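Local coordinates for protein SAG family member (Sag19) (Eimeria tenella, PDB 6ZZB) that is of unknown function but is a parasite surface antigen, probably sharing the CAP protein fold, at residues A[54-57]-A[58-61]; A[80-83]-A[84-87]; A[168-171]-A[172-175]; A[212-215]-A[216-220]; A[224-227]-A[228-231]. All coordinates share one frame; numbering follows the deposited sequence.

Contact 1 of 5, residues A[54-57]-A[58-61]; sequences LAII and NKLR
Two successive turns at the C-terminal end of helix 50-61, in a domain probably related to the CAP proteins, illustrate how i to i+4 pairs of one helix can differ: three of the four here bring their side chains together, each in its own way. The four bonds from residues 58-61 are regular: Asn58 N donates to Leu54 O at 2.9 Å with an N-H...O angle of 160°, and Leu60 N to Ile56 O at 3.0 Å. Bonds from Lys59 N to Ala55 O and from Arg61 N to Ile57 O complete the ladder. Earlier, the N atoms of Ala55 and Ile56 lack a bond to the turn before, which kinks the helix.

Leu54 crosses the amide of Asn58 at a slant, its CG 3.6 Å from Asn58 ND2 in a van der Waals touch. The amide leans back past Leu54 O because Asn58 CG stands beside the backbone N of Asn58 (chi1 -80°), and OD1 is bonded to Leu72 N. Ile56 sends CG1 forward along the helix, opposite its N (chi1 -175°), where it meets Leu60 CD1 at 4.1 Å; Leu60 CG, in turn, lies 3.3 Å from Ile56 O. Ile57 and Arg61 run side by side, with Ile57 CG2 4.1 Å from Arg61 CD. Beyond that apolar stem NE bonds to Gly70 O, and NH1 to the carbonyls of Leu183 and Ser185.

Ile57 and Leu60 pack on Ile142 of helix 138-155, while Leu54 and Ile57 lie against Val191 and Cys193, respectively, of strand 190-196. The disulfide Cys53-Cys138 ties the two helices together covalently.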
loop_
_atom_site.group_PDB
_atom_site.type_symbol
_atom_site.label_atom_id
_atom_site.label_comp_id
_atom_site.label_asym_id
_atom_site.label_seq_id
_atom_site.Cartn_x
_atom_site.Cartn_y
_atom_site.Cartn_z
ATOM N N LEU A 54 5.066 -9.430 -6.015
ATOM C CA LEU A 54 4.285 -9.249 -7.264
ATOM C C LEU A 54 3.435 -10.503 -7.529
ATOM O O LEU A 54 2.328 -10.319 -8.018
ATOM C CB LEU A 54 5.248 -8.929 -8.410
ATOM C CG LEU A 54 4.662 -8.312 -9.670
ATOM C CD1 LEU A 54 3.773 -7.125 -9.378
ATOM C CD2 LEU A 54 5.808 -7.900 -10.598
ATOM N N ALA A 55 3.907 -11.687 -7.172
ATOM C CA ALA A 55 3.137 -12.937 -7.397
ATOM C C ALA A 55 1.813 -12.869 -6.638
ATOM O O ALA A 55 0.771 -13.157 -7.257
ATOM C CB ALA A 55 3.928 -14.154 -6.995
ATOM N N ILE A 56 1.849 -12.552 -5.346
ATOM C CA ILE A 56 0.584 -12.528 -4.550
ATOM C C ILE A 56 -0.295 -11.382 -5.055
ATOM O O ILE A 56 -1.519 -11.579 -5.187
ATOM C CB ILE A 56 0.833 -12.479 -3.033
ATOM C CG1 ILE A 56 -0.489 -12.576 -2.256
ATOM C CG2 ILE A 56 1.593 -11.246 -2.580
ATOM C CD1 ILE A 56 -1.321 -13.770 -2.608
ATOM N N ILE A 57 0.253 -10.218 -5.375
ATOM C CA ILE A 57 -0.564 -9.090 -5.879
ATOM C C ILE A 57 -1.280 -9.540 -7.150
ATOM O O ILE A 57 -2.495 -9.314 -7.301
ATOM C CB ILE A 57 0.291 -7.829 -6.089
ATOM C CG1 ILE A 57 0.782 -7.297 -4.736
ATOM C CG2 ILE A 57 -0.497 -6.796 -6.852
ATOM C CD1 ILE A 57 1.829 -6.215 -4.820
ATOM N N ASN A 58 -0.547 -10.153 -8.077
ATOM C CA ASN A 58 -1.153 -10.526 -9.377
ATOM C C ASN A 58 -2.102 -11.723 -9.220
ATOM O O ASN A 58 -3.086 -11.733 -10.001
ATOM C CB ASN A 58 -0.061 -10.755 -10.413
ATOM C CG ASN A 58 0.451 -9.452 -10.966
ATOM O OD1 ASN A 58 -0.277 -8.468 -11.072
ATOM N ND2 ASN A 58 1.713 -9.425 -11.375
ATOM N N LYS A 59 -1.870 -12.597 -8.249
ATOM C CA LYS A 59 -2.821 -13.701 -7.936
ATOM C C LYS A 59 -4.147 -13.070 -7.497
ATOM O O LYS A 59 -5.220 -13.397 -8.055
ATOM C CB LYS A 59 -2.250 -14.634 -6.877
ATOM C CG LYS A 59 -3.204 -15.742 -6.456
ATOM C CD LYS A 59 -2.510 -16.913 -5.822
ATOM C CE LYS A 59 -3.459 -17.800 -5.043
ATOM N NZ LYS A 59 -3.691 -17.257 -3.684
ATOM N N LEU A 60 -4.093 -12.104 -6.589
ATOM C CA LEU A 60 -5.326 -11.458 -6.065
ATOM C C LEU A 60 -6.057 -10.690 -7.175
ATOM O O LEU A 60 -7.302 -10.650 -7.150
ATOM C CB LEU A 60 -4.972 -10.560 -4.874
ATOM C CG LEU A 60 -4.462 -11.304 -3.646
ATOM C CD1 LEU A 60 -3.898 -10.350 -2.613
ATOM C CD2 LEU A 60 -5.569 -12.125 -3.001
ATOM N N ARG A 61 -5.362 -10.077 -8.136
ATOM C CA ARG A 61 -6.021 -9.309 -9.215
ATOM C C ARG A 61 -6.645 -10.252 -10.251
ATOM O O ARG A 61 -7.523 -9.789 -10.993
ATOM C CB ARG A 61 -5.036 -8.340 -9.867
ATOM C CG ARG A 61 -4.580 -7.247 -8.920
ATOM C CD ARG A 61 -3.529 -6.383 -9.609
ATOM N NE ARG A 61 -3.958 -5.668 -10.796
ATOM C CZ ARG A 61 -4.549 -4.488 -10.839
ATOM N NH1 ARG A 61 -4.820 -3.818 -9.724
ATOM N NH2 ARG A 61 -4.864 -3.920 -11.991
#

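Contact 2 of 5, residues A[80-83]-A[84-87]; sequences VTES and LKAI
The carboxylate of Glu82, the one flat side-chain group in residues 80-87, meets the aliphatic stem of Lys85: Glu82 OE1 lies 3.7 Å from Lys85 CD. A bend at chi2 (62°) carries the acid forward along the helix, beside the lysine stem, and the two side chains point the same way. Yet the charges do not join, since Glu82 OE1 and Lys85 NZ are 5.8 Å apart and the ammonium forms its salt bridge with Glu90 instead. The pair shows that opposite charges one turn apart need not close on each other.

On another side of helix 77-86, Val80 and Leu84 form an apolar pair. Val80 CG1 touches Leu84 CD1 at 3.8 Å, side by side. The bond from Leu84 N to Val80 O is straight (2.9 Å, N-H...O 166°). Lys85 N to Thr81 O and Ala86 N to Glu82 O continue the ladder, but the next i to i+4 bond, from Ile87 N to Ser83 O, is weak at 3.5 Å, and Ile87 N also bonds to Leu84 O at 3.0 Å.

The hydroxyl of Thr81 shares its bonding between the carbonyls of Pro95 and Asp77, while Ser83 OG bonds to Tyr209 OH. Val80, Leu84 and Ile87 all pack on Tyr209, and Ser83 rests on Ile211, so this helix face is laid on strand 203-211, with the loop residue Pro95 against Leu84.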
loop_
_atom_site.group_PDB
_atom_site.type_symbol
_atom_site.label_atom_id
_atom_site.label_comp_id
_atom_site.label_asym_id
_atom_site.label_seq_id
_atom_site.Cartn_x
_atom_site.Cartn_y
_atom_site.Cartn_z
ATOM N N VAL A 80 8.583 5.774 -9.919
ATOM C CA VAL A 80 7.934 6.140 -8.640
ATOM C C VAL A 80 8.197 7.613 -8.338
ATOM O O VAL A 80 7.269 8.346 -8.012
ATOM C CB VAL A 80 8.438 5.228 -7.514
ATOM C CG1 VAL A 80 7.942 5.712 -6.169
ATOM C CG2 VAL A 80 8.033 3.791 -7.774
ATOM N N THR A 81 9.450 8.065 -8.486
ATOM C CA THR A 81 9.779 9.476 -8.189
ATOM C C THR A 81 8.953 10.401 -9.075
ATOM O O THR A 81 8.409 11.401 -8.630
ATOM C CB THR A 81 11.270 9.723 -8.371
ATOM O OG1 THR A 81 11.994 8.909 -7.436
ATOM C CG2 THR A 81 11.599 11.193 -8.218
ATOM N N GLU A 82 8.853 10.079 -10.366
ATOM C CA GLU A 82 8.132 10.972 -11.299
ATOM C C GLU A 82 6.615 10.945 -11.060
ATOM O O GLU A 82 5.947 11.987 -11.131
ATOM C CB GLU A 82 8.487 10.514 -12.721
ATOM C CG GLU A 82 8.272 11.563 -13.760
ATOM C CD GLU A 82 9.140 12.806 -13.550
ATOM O OE1 GLU A 82 8.620 13.826 -13.692
ATOM O OE2 GLU A 82 10.329 12.704 -13.165
ATOM N N SER A 83 6.066 9.767 -10.761
ATOM C CA SER A 83 4.630 9.645 -10.412
ATOM C C SER A 83 4.316 10.509 -9.183
ATOM O O SER A 83 3.341 11.258 -9.181
ATOM C CB SER A 83 4.287 8.213 -10.190
ATOM O OG SER A 83 2.946 8.072 -9.766
ATOM N N LEU A 84 5.182 10.420 -8.167
ATOM C CA LEU A 84 4.991 11.235 -6.944
ATOM C C LEU A 84 5.127 12.725 -7.257
ATOM O O LEU A 84 4.340 13.512 -6.750
ATOM C CB LEU A 84 5.998 10.752 -5.909
ATOM C CG LEU A 84 5.594 9.430 -5.239
ATOM C CD1 LEU A 84 6.760 8.868 -4.464
ATOM C CD2 LEU A 84 4.382 9.616 -4.322
ATOM N N LYS A 85 6.099 13.075 -8.096
ATOM C CA LYS A 85 6.308 14.498 -8.468
ATOM C C LYS A 85 5.042 15.058 -9.119
ATOM O O LYS A 85 4.657 16.211 -8.837
ATOM C CB LYS A 85 7.512 14.608 -9.395
ATOM C CG LYS A 85 7.820 16.033 -9.831
ATOM C CD LYS A 85 9.004 16.089 -10.760
ATOM C CE LYS A 85 9.205 17.482 -11.333
ATOM N NZ LYS A 85 9.548 18.460 -10.277
ATOM N N ALA A 86 4.344 14.253 -9.910
ATOM C CA ALA A 86 3.098 14.661 -10.603
ATOM C C ALA A 86 1.974 14.973 -9.615
ATOM O O ALA A 86 1.072 15.755 -9.969
ATOM C CB ALA A 86 2.685 13.598 -11.575
ATOM N N ILE A 87 1.999 14.392 -8.415
ATOM C CA ILE A 87 0.959 14.668 -7.390
ATOM C C ILE A 87 1.595 15.524 -6.298
ATOM O O ILE A 87 1.052 15.502 -5.169
ATOM C CB ILE A 87 0.268 13.396 -6.859
ATOM C CG1 ILE A 87 1.256 12.399 -6.253
ATOM C CG2 ILE A 87 -0.556 12.773 -7.971
ATOM C CD1 ILE A 87 0.621 11.286 -5.449
#

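Contact 3 of 5, residues A[168-171]-A[172-175]; sequences ENAP and FNNV
Pro171 to Asn174 form a type I beta turn that leads directly into helix 175-183, and a cis peptide bond before Pro171 bends the chain into it. The proline and Phe172 are the buried residues of a largely exposed loop. Pro171 CG sits over one face of the Phe172 ring, 3.9 Å from its centroid and only 13° off the ring normal, a CH-pi contact between residues adjacent in sequence. Phe172 reaches that position with CG beside its own N (chi1 -65°), which lays the ring alongside the proline. Both residues pack on Leu153 of helix 138-155, and the phenyl ring also meets the ring of Tyr165.

The turn is closed by Asn174 N bonding to Pro171 O at 3.2 Å, the donor standing well above the carbonyl plane. A preceding bond, Asn173 N to Asn169 O at 3.0 Å, ties the cis-proline segment to the turn. Asn174 then serves as the N-cap of the helix, its OD1 accepting the N-H of Ala177, whereas its CB rests against Pro171 O.

Asn173 adopts a different conformation from its neighbour. Its CG lies between the backbone N and the carbonyl carbon (chi1 64°), and the amide is thereby folded back over the peptide joining Asn169 and Ala170, with Asn173 OD1 3.3 Å from Ala170 CA. The other branch of that amide is bridged to the start of the loop: one water accepts from Asn173 ND2 at 3.0 Å and donates to Glu168 O at 3.3 Å.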
loop_
_atom_site.group_PDB
_atom_site.type_symbol
_atom_site.label_atom_id
_atom_site.label_comp_id
_atom_site.label_asym_id
_atom_site.label_seq_id
_atom_site.Cartn_x
_atom_site.Cartn_y
_atom_site.Cartn_z
ATOM N N GLU A 168 -9.552 9.672 4.808
ATOM C CA GLU A 168 -9.934 10.274 6.111
ATOM C C GLU A 168 -11.366 9.888 6.498
ATOM O O GLU A 168 -11.795 10.284 7.595
ATOM C CB GLU A 168 -9.778 11.797 6.062
ATOM C CG GLU A 168 -8.395 12.272 5.636
ATOM C CD GLU A 168 -7.317 12.363 6.708
ATOM O OE1 GLU A 168 -7.648 12.221 7.903
ATOM O OE2 GLU A 168 -6.132 12.599 6.341
ATOM N N ASN A 169 -12.083 9.122 5.679
ATOM C CA ASN A 169 -13.493 8.756 5.992
ATOM C C ASN A 169 -13.717 7.264 5.778
ATOM O O ASN A 169 -12.954 6.632 5.041
ATOM C CB ASN A 169 -14.476 9.559 5.140
ATOM C CG ASN A 169 -14.460 11.030 5.496
ATOM O OD1 ASN A 169 -14.245 11.397 6.650
ATOM N ND2 ASN A 169 -14.705 11.875 4.511
ATOM N N ALA A 170 -14.769 6.702 6.364
ATOM C CA ALA A 170 -15.140 5.296 6.121
ATOM C C ALA A 170 -15.508 5.116 4.656
ATOM O O ALA A 170 -16.101 6.004 4.020
ATOM C CB ALA A 170 -16.270 4.894 7.037
ATOM N N PRO A 171 -15.182 3.975 4.023
ATOM C CA PRO A 171 -14.457 2.873 4.664
ATOM C C PRO A 171 -12.927 2.915 4.508
ATOM O O PRO A 171 -12.277 2.048 5.091
ATOM C CB PRO A 171 -14.943 1.679 3.859
ATOM C CG PRO A 171 -15.128 2.217 2.464
ATOM C CD PRO A 171 -15.618 3.637 2.666
ATOM N N PHE A 172 -12.380 3.892 3.775
ATOM C CA PHE A 172 -10.948 3.860 3.367
ATOM C C PHE A 172 -10.043 4.467 4.427
ATOM O O PHE A 172 -8.817 4.434 4.243
ATOM C CB PHE A 172 -10.790 4.477 1.987
ATOM C CG PHE A 172 -11.482 3.676 0.924
ATOM C CD1 PHE A 172 -11.098 2.381 0.662
ATOM C CD2 PHE A 172 -12.574 4.194 0.229
ATOM C CE1 PHE A 172 -11.763 1.604 -0.270
ATOM C CE2 PHE A 172 -13.245 3.411 -0.695
ATOM C CZ PHE A 172 -12.830 2.130 -0.966
ATOM N N ASN A 173 -10.585 4.923 5.556
ATOM C CA ASN A 173 -9.800 5.238 6.764
ATOM C C ASN A 173 -9.396 3.950 7.486
ATOM O O ASN A 173 -8.588 4.041 8.422
ATOM C CB ASN A 173 -10.566 6.181 7.702
ATOM C CG ASN A 173 -11.829 5.578 8.267
ATOM O OD1 ASN A 173 -12.350 4.586 7.783
ATOM N ND2 ASN A 173 -12.408 6.266 9.248
ATOM N N ASN A 174 -9.893 2.805 7.066
ATOM C CA ASN A 174 -9.363 1.490 7.488
ATOM C C ASN A 174 -8.198 1.153 6.555
ATOM O O ASN A 174 -8.395 1.115 5.332
ATOM C CB ASN A 174 -10.481 0.445 7.471
ATOM C CG ASN A 174 -10.014 -0.947 7.776
ATOM O OD1 ASN A 174 -9.317 -1.559 6.971
ATOM N ND2 ASN A 174 -10.400 -1.480 8.938
ATOM N N VAL A 175 -7.022 0.922 7.119
ATOM C CA VAL A 175 -5.801 0.770 6.291
ATOM C C VAL A 175 -5.941 -0.465 5.407
ATOM O O VAL A 175 -5.521 -0.452 4.236
ATOM C CB VAL A 175 -4.543 0.745 7.170
ATOM C CG1 VAL A 175 -3.302 0.519 6.317
ATOM C CG2 VAL A 175 -4.384 2.013 7.962
HETATM O O HOH W 1 -10.935 8.639 10.273
#

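Contact 4 of 5, residues A[212-215]-A[216-220]; sequences DPLR and KEDKP
A type II beta turn from Arg215 to Asp218 reverses the chain between strand 203-211 and helix 223-231, and its two ends are joined twice. Asp218 N donates to Arg215 O at 3.0 Å, closing the turn, while Asp218 OD2 takes the N-H of Arg215 at 2.9 Å. The carboxylate thus reaches back across its own turn, and the N-H comes to OD2 from above the carboxylate plane, 61° out of it. The same oxygen forms a salt bridge with Lys187, so the group is held from two quarters and its negative charge is probably favoured.

By contrast, the side chains of Lys216 and Glu217, at the two central positions, are exposed, although the backbone of Glu217 is bonded with Tyr165. Glu217 has a positive phi of 79°, as a type II turn requires. Arg215 sends its guanidinium away from the turn, its NE 6.4 Å from Asp218 OD2, so no ion pair forms between them.

Apolar packing lies next to the carboxylate. Leu214, which packs on Ala181 and Phe182 of helix 175-183, crosses the aspartate obliquely, with Leu214 CD2 4.0 Å from both Asp218 CB and Asp218 OD2. Beyond it the same methyl faces the proline that follows the turn, Leu214 CD2 lying 4.4 Å from Pro220 CB.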
loop_
_atom_site.group_PDB
_atom_site.type_symbol
_atom_site.label_atom_id
_atom_site.label_comp_id
_atom_site.label_asym_id
_atom_site.label_seq_id
_atom_site.Cartn_x
_atom_site.Cartn_y
_atom_site.Cartn_z
ATOM N N ASP A 212 -0.863 4.092 -11.680
ATOM C CA ASP A 212 -1.101 5.409 -11.129
ATOM C C ASP A 212 -1.777 5.281 -9.777
ATOM O O ASP A 212 -2.541 4.347 -9.580
ATOM C CB ASP A 212 -2.041 6.198 -12.048
ATOM C CG ASP A 212 -1.394 6.524 -13.374
ATOM O OD1 ASP A 212 -0.245 6.987 -13.362
ATOM O OD2 ASP A 212 -2.082 6.338 -14.394
ATOM N N PRO A 213 -1.491 6.164 -8.814
ATOM C CA PRO A 213 -2.097 6.067 -7.495
ATOM C C PRO A 213 -3.576 6.431 -7.480
ATOM O O PRO A 213 -3.980 7.382 -8.154
ATOM C CB PRO A 213 -1.303 7.073 -6.652
ATOM C CG PRO A 213 -0.810 8.100 -7.660
ATOM C CD PRO A 213 -0.535 7.278 -8.905
ATOM N N LEU A 214 -4.338 5.765 -6.627
ATOM C CA LEU A 214 -5.662 6.283 -6.246
ATOM C C LEU A 214 -5.500 7.625 -5.562
ATOM O O LEU A 214 -4.598 7.796 -4.723
ATOM C CB LEU A 214 -6.374 5.331 -5.286
ATOM C CG LEU A 214 -6.936 4.089 -5.922
ATOM C CD1 LEU A 214 -7.394 3.150 -4.813
ATOM C CD2 LEU A 214 -8.082 4.439 -6.867
ATOM N N ARG A 215 -6.402 8.553 -5.856
ATOM C CA ARG A 215 -6.420 9.884 -5.222
ATOM C C ARG A 215 -7.826 10.181 -4.700
ATOM O O ARG A 215 -8.768 9.565 -5.177
ATOM C CB ARG A 215 -5.904 10.910 -6.235
ATOM C CG ARG A 215 -4.478 10.603 -6.676
ATOM C CD ARG A 215 -3.922 11.673 -7.572
ATOM N NE ARG A 215 -3.837 12.941 -6.847
ATOM C CZ ARG A 215 -3.787 14.135 -7.417
ATOM N NH1 ARG A 215 -3.797 14.253 -8.736
ATOM N NH2 ARG A 215 -3.712 15.212 -6.658
ATOM N N LYS A 216 -7.921 11.135 -3.792
ATOM C CA LYS A 216 -9.201 11.575 -3.208
ATOM C C LYS A 216 -10.176 11.830 -4.352
ATOM O O LYS A 216 -9.791 12.487 -5.355
ATOM C CB LYS A 216 -9.003 12.789 -2.307
ATOM C CG LYS A 216 -10.120 13.002 -1.308
ATOM C CD LYS A 216 -10.028 14.331 -0.633
ATOM C CE LYS A 216 -11.225 14.613 0.241
ATOM N NZ LYS A 216 -10.892 15.673 1.214
ATOM N N GLU A 217 -11.388 11.285 -4.192
ATOM C CA GLU A 217 -12.562 11.375 -5.113
ATOM C C GLU A 217 -12.482 10.417 -6.311
ATOM O O GLU A 217 -13.512 10.274 -6.962
ATOM C CB GLU A 217 -12.871 12.815 -5.543
ATOM C CG GLU A 217 -13.398 13.661 -4.404
ATOM C CD GLU A 217 -14.224 14.864 -4.824
ATOM O OE1 GLU A 217 -15.162 14.690 -5.628
ATOM O OE2 GLU A 217 -13.937 15.970 -4.333
ATOM N N ASP A 218 -11.401 9.662 -6.548
ATOM C CA ASP A 218 -11.457 8.541 -7.515
ATOM C C ASP A 218 -12.522 7.540 -7.058
ATOM O O ASP A 218 -12.636 7.312 -5.835
ATOM C CB ASP A 218 -10.129 7.794 -7.631
ATOM C CG ASP A 218 -9.038 8.594 -8.313
ATOM O OD1 ASP A 218 -9.356 9.659 -8.885
ATOM O OD2 ASP A 218 -7.884 8.149 -8.274
ATOM N N LYS A 219 -13.233 6.951 -8.011
ATOM C CA LYS A 219 -14.125 5.797 -7.762
ATOM C C LYS A 219 -13.267 4.549 -7.873
ATOM O O LYS A 219 -12.772 4.205 -8.931
ATOM C CB LYS A 219 -15.281 5.848 -8.756
ATOM C CG LYS A 219 -16.207 7.036 -8.517
ATOM C CD LYS A 219 -17.552 6.915 -9.157
ATOM C CE LYS A 219 -18.454 8.071 -8.790
ATOM N NZ LYS A 219 -19.632 8.122 -9.686
ATOM N N PRO A 220 -12.941 3.886 -6.751
ATOM C CA PRO A 220 -12.000 2.774 -6.814
ATOM C C PRO A 220 -12.462 1.509 -7.545
ATOM O O PRO A 220 -11.641 0.826 -8.073
ATOM C CB PRO A 220 -11.731 2.487 -5.325
ATOM C CG PRO A 220 -12.990 2.949 -4.650
ATOM C CD PRO A 220 -13.360 4.221 -5.385
#

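Contact 5 of 5, residues A[224-227]-A[228-231]; sequences ELYN and ALWG
Tyr226 and Trp230, one turn apart on the C-terminal helix 223-231, make an offset edge-to-face pair. The edge of the indole is directed at the phenol face, with the tyrosine ring and the five-membered ring of the tryptophan 5.2 Å apart between centroids and their planes at 89°. Both side chains nevertheless point the same way from the helix. Tyr226 has its ring opposite its own N (chi1 -155°), which swings it forward along the axis, while the indole, with CG beside the backbone N, leans back along the helix toward the tyrosine.

On the neighbouring side of the helix, Leu229 fills the position between Tyr226 and Leu225. Leu229 CD1 lies 4.4 Å from Tyr226 CD1, and Leu229 CG is 4.4 Å from Leu225 CD1, both loose apolar contacts. The backbone beneath is uneven: Leu229 N bonds to Leu225 O at 3.0 Å, but Trp230 N gives only weak bonds to Tyr226 O and Asn227 O.

Tyr226 and Leu229 are buried against helix 138-155, on Leu153 and Tyr146 respectively, and the tyrosine ring meets Phe158 edge-to-face as well. The exposed tryptophan touches Lys154. Its closest approach to the phenol is made by the pyrrole nitrogen, Trp230 NE1 lying 3.5 Å from Tyr226 CE2.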
loop_
_atom_site.group_PDB
_atom_site.type_symbol
_atom_site.label_atom_id
_atom_site.label_comp_id
_atom_site.label_asym_id
_atom_site.label_seq_id
_atom_site.Cartn_x
_atom_site.Cartn_y
_atom_site.Cartn_z
ATOM N N GLU A 224 -19.177 -3.728 -11.875
ATOM C CA GLU A 224 -18.902 -5.065 -12.423
ATOM C C GLU A 224 -17.823 -5.699 -11.543
ATOM O O GLU A 224 -17.960 -6.858 -11.125
ATOM C CB GLU A 224 -18.480 -4.938 -13.887
ATOM C CG GLU A 224 -18.258 -6.270 -14.560
ATOM C CD GLU A 224 -17.794 -6.164 -16.005
ATOM O OE1 GLU A 224 -17.318 -5.075 -16.405
ATOM O OE2 GLU A 224 -17.901 -7.169 -16.712
ATOM N N LEU A 225 -16.741 -4.952 -11.282
ATOM C CA LEU A 225 -15.649 -5.513 -10.456
ATOM C C LEU A 225 -16.172 -5.754 -9.025
ATOM O O LEU A 225 -15.908 -6.831 -8.474
ATOM C CB LEU A 225 -14.436 -4.576 -10.462
ATOM C CG LEU A 225 -13.308 -5.029 -9.537
ATOM C CD1 LEU A 225 -12.820 -6.413 -9.915
ATOM C CD2 LEU A 225 -12.162 -4.036 -9.549
ATOM N N TYR A 226 -16.914 -4.812 -8.447
ATOM C CA TYR A 226 -17.390 -4.945 -7.047
ATOM C C TYR A 226 -18.297 -6.178 -6.937
ATOM O O TYR A 226 -18.139 -6.959 -5.991
ATOM C CB TYR A 226 -18.031 -3.660 -6.536
ATOM C CG TYR A 226 -17.976 -3.551 -5.030
ATOM C CD1 TYR A 226 -16.765 -3.495 -4.351
ATOM C CD2 TYR A 226 -19.124 -3.549 -4.276
ATOM C CE1 TYR A 226 -16.710 -3.424 -2.964
ATOM C CE2 TYR A 226 -19.096 -3.459 -2.898
ATOM C CZ TYR A 226 -17.883 -3.399 -2.230
ATOM O OH TYR A 226 -17.820 -3.323 -0.866
ATOM N N ASN A 227 -19.186 -6.369 -7.913
ATOM C CA ASN A 227 -20.078 -7.556 -7.941
ATOM C C ASN A 227 -19.233 -8.825 -8.013
ATOM O O ASN A 227 -19.569 -9.787 -7.306
ATOM C CB ASN A 227 -21.085 -7.500 -9.091
ATOM C CG ASN A 227 -22.137 -6.424 -8.908
ATOM O OD1 ASN A 227 -22.724 -5.950 -9.881
ATOM N ND2 ASN A 227 -22.381 -6.012 -7.674
ATOM N N ALA A 228 -18.151 -8.823 -8.801
ATOM C CA ALA A 228 -17.278 -10.009 -8.952
ATOM C C ALA A 228 -16.575 -10.314 -7.625
ATOM O O ALA A 228 -16.369 -11.485 -7.309
ATOM C CB ALA A 228 -16.286 -9.811 -10.080
ATOM N N LEU A 229 -16.218 -9.300 -6.844
ATOM C CA LEU A 229 -15.518 -9.527 -5.552
ATOM C C LEU A 229 -16.444 -10.230 -4.564
ATOM O O LEU A 229 -15.938 -11.014 -3.750
ATOM C CB LEU A 229 -15.003 -8.196 -5.008
ATOM C CG LEU A 229 -13.865 -7.594 -5.833
ATOM C CD1 LEU A 229 -13.477 -6.242 -5.273
ATOM C CD2 LEU A 229 -12.659 -8.520 -5.904
ATOM N N TRP A 230 -17.756 -10.001 -4.643
ATOM C CA TRP A 230 -18.726 -10.728 -3.791
ATOM C C TRP A 230 -18.799 -12.190 -4.238
ATOM O O TRP A 230 -18.855 -13.074 -3.352
ATOM C CB TRP A 230 -20.084 -10.050 -3.849
ATOM C CG TRP A 230 -20.212 -8.836 -2.983
ATOM C CD1 TRP A 230 -20.155 -7.538 -3.381
ATOM C CD2 TRP A 230 -20.494 -8.809 -1.569
ATOM N NE1 TRP A 230 -20.361 -6.702 -2.322
ATOM C CE2 TRP A 230 -20.581 -7.457 -1.196
ATOM C CE3 TRP A 230 -20.679 -9.802 -0.597
ATOM C CZ2 TRP A 230 -20.882 -7.073 0.108
ATOM C CZ3 TRP A 230 -20.983 -9.417 0.688
ATOM C CH2 TRP A 230 -21.074 -8.076 1.022
ATOM N N GLY A 231 -18.771 -12.418 -5.557
ATOM C CA GLY A 231 -18.791 -13.760 -6.178
ATOM C C GLY A 231 -17.721 -14.679 -5.602
ATOM O O GLY A 231 -18.017 -15.867 -5.400
#

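In the fold
Contact 4 joins contacts 2 and 3. Pro213 and Arg215 touch contact 2, with Ser83 OG 3.7 Å from Pro213 CD and Ile87 CG2 3.5 Å from Arg215 NE, and the far end of contact 4 touches contact 3, where Phe172 CZ lies 3.8 Å from Pro220 CG. Contact 5 follows contact 4 closely in sequence, yet their centres are 19 Å apart. Contacts 1, 3 and 5 have no direct touch with one another, but each packs against helix 138-155; the nearest atoms of contacts 1 and 5 are about 6 Å apart. A sulfate ion, probably from the crystallisation liquor, lies about 4 Å from the side chain of Ala170 in contact 3.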